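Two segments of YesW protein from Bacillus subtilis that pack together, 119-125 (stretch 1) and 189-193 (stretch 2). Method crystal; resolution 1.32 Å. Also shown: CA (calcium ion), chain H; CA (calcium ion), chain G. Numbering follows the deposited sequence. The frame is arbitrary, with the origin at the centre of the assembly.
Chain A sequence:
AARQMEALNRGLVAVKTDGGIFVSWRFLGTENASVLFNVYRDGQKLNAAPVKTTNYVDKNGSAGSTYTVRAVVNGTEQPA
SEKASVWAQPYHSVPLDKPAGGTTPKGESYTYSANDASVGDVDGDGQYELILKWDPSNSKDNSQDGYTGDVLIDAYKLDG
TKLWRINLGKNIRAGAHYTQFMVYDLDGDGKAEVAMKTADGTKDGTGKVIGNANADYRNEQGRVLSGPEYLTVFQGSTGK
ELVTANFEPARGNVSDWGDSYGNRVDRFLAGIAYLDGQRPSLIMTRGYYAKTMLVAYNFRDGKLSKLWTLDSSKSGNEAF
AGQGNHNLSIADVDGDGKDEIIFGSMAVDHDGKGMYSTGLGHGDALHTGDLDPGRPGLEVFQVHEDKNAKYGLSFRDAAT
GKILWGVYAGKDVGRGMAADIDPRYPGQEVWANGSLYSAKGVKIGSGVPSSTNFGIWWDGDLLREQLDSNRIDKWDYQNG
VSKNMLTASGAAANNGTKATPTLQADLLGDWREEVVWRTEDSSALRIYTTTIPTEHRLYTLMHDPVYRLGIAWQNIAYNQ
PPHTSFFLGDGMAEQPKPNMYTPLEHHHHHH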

# COMPACT_ATOMS: atom_id res chain seq x y z
N VAL A 119 1.57 -7.44 1.28
CA VAL A 119 1.41 -8.51 2.27
C VAL A 119 0.07 -9.20 2.14
O VAL A 119 -0.93 -8.61 1.73
CB VAL A 119 1.57 -8.01 3.72
CG1 VAL A 119 3.03 -7.75 4.06
CG2 VAL A 119 0.70 -6.80 3.98
N GLY A 120 0.06 -10.47 2.52
CA GLY A 120 -1.16 -11.25 2.68
C GLY A 120 -0.81 -12.44 3.54
O GLY A 120 0.36 -12.82 3.61
N ASP A 121 -1.81 -12.97 4.22
CA ASP A 121 -1.63 -14.18 5.01
C ASP A 121 -2.06 -15.34 4.12
O ASP A 121 -3.25 -15.60 3.96
CB ASP A 121 -2.48 -14.10 6.28
CG ASP A 121 -2.35 -15.32 7.15
OD1 ASP A 121 -1.39 -16.11 6.97
OD2 ASP A 121 -3.21 -15.49 8.03
N VAL A 122 -1.08 -15.99 3.50
CA VAL A 122 -1.38 -17.00 2.49
C VAL A 122 -1.77 -18.36 3.07
O VAL A 122 -2.36 -19.19 2.36
CB VAL A 122 -0.25 -17.17 1.46
CG1 VAL A 122 0.10 -15.81 0.83
CG2 VAL A 122 0.98 -17.83 2.08
N ASP A 123 -1.44 -18.59 4.33
CA ASP A 123 -1.71 -19.89 4.96
C ASP A 123 -2.70 -19.80 6.13
O ASP A 123 -3.07 -20.83 6.70
CB ASP A 123 -0.42 -20.63 5.36
CG ASP A 123 0.50 -19.81 6.25
OD1 ASP A 123 0.24 -18.62 6.51
OD2 ASP A 123 1.53 -20.37 6.69
N GLY A 124 -3.13 -18.59 6.46
CA GLY A 124 -4.23 -18.39 7.40
C GLY A 124 -3.90 -18.50 8.88
O GLY A 124 -4.79 -18.73 9.70
N ASP A 125 -2.63 -18.30 9.24
CA ASP A 125 -2.23 -18.40 10.65
C ASP A 125 -2.22 -17.05 11.37
O ASP A 125 -1.88 -16.96 12.55
CB ASP A 125 -0.86 -19.08 10.78
CG ASP A 125 0.28 -18.25 10.21
OD1 ASP A 125 0.03 -17.31 9.41
OD2 ASP A 125 1.44 -18.51 10.57
N ASP A 189 -11.94 -17.27 2.39
CA ASP A 189 -11.66 -18.54 3.07
C ASP A 189 -10.59 -18.41 4.15
O ASP A 189 -10.25 -19.39 4.82
CB ASP A 189 -11.28 -19.62 2.06
CG ASP A 189 -9.88 -19.43 1.50
OD1 ASP A 189 -9.39 -18.27 1.45
OD2 ASP A 189 -9.27 -20.45 1.10
N GLY A 190 -10.05 -17.20 4.33
CA GLY A 190 -9.02 -16.93 5.34
C GLY A 190 -7.59 -16.91 4.82
O GLY A 190 -6.66 -16.65 5.59
N LYS A 191 -7.42 -17.18 3.53
CA LYS A 191 -6.10 -17.22 2.91
C LYS A 191 -6.02 -16.26 1.73
O LYS A 191 -6.92 -16.24 0.90
CB LYS A 191 -5.76 -18.64 2.45
CG LYS A 191 -5.63 -19.64 3.60
CD LYS A 191 -5.43 -21.05 3.10
CE LYS A 191 -5.43 -22.04 4.26
NZ LYS A 191 -5.36 -23.44 3.76
N ALA A 192 -4.94 -15.49 1.66
CA ALA A 192 -4.74 -14.54 0.56
C ALA A 192 -4.41 -15.23 -0.75
O ALA A 192 -3.73 -16.26 -0.78
CB ALA A 192 -3.65 -13.57 0.91
N GLU A 193 -4.93 -14.66 -1.83
CA GLU A 193 -4.45 -14.98 -3.17
C GLU A 193 -3.76 -13.77 -3.78
O GLU A 193 -3.73 -12.68 -3.19
CB GLU A 193 -5.55 -15.54 -4.08
CG GLU A 193 -6.96 -15.08 -3.80
CD GLU A 193 -7.63 -15.78 -2.61
OE1 GLU A 193 -8.62 -15.23 -2.12
OE2 GLU A 193 -7.17 -16.86 -2.15
CA CA H . 0.92 -16.58 7.36
CA CA G . -8.76 -16.93 -0.28
O HOH W 1 -3.27 -19.56 -0.19
O HOH W 2 2.73 -17.26 8.76
O HOH W 3 -8.02 -19.20 -0.82

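Two calcium-binding loops lie against each other here, yet neither calcium ion bridges them: among these residues, each ion draws its ligands from one stretch alone. In the first loop, Asp121 OD1, Asp123 OD1 and Asp125 OD1 bind their ion at 2.4, 2.3 and 2.4 Å, respectively. The three oxygens crowd together because the metal offsets their mutual repulsion. In the second, Asp189 OD1 and the backbone Lys191 O each lie 2.3 Å from the other ion, and Glu193 grips it with both OE1 and OE2 at 2.5 Å.

The example illustrates a general principle: when side chains are committed to metal, the backbone can join the loops. The sole direct hydrogen bond across the contact runs from Ala192 N to Asp121 O, 2.9 Å long and nearly straight at 167°. Asp121 therefore serves two partners, its carboxylate holding calcium while its carbonyl accepts from the neighbouring loop. The same carbonyl receives a CA-H...O contact from Lys191 CA at 3.4 Å. Water 1 lies between the loops, its O 2.7 Å from Val122 O and 3.4 Å from Ala192 O, the longer approach being weak; it has more acceptors in reach than protons, so which ones it serves is open.

Close backbone approach also depends on small residues. Ala192 points its CB toward stretch 1 and packs 3.8 Å from Gly120 CA; a CB built on Gly120 would fall 2.7 Å from Ala192 CB, a clash. Val122 directs its CA-to-CB bond away, but its CG1 still comes within 4.4 Å of Ala192 CB, a modest apolar contact. Gly124 CA approaches Gly190 O at 3.5 Å in a second CA-H...O contact. Lys191 extends its aliphatic chain along stretch 1, with CB 3.4 Å from Val122 O and CE 3.6 Å from Asp123 O, so its contribution here is packing rather than a salt bridge.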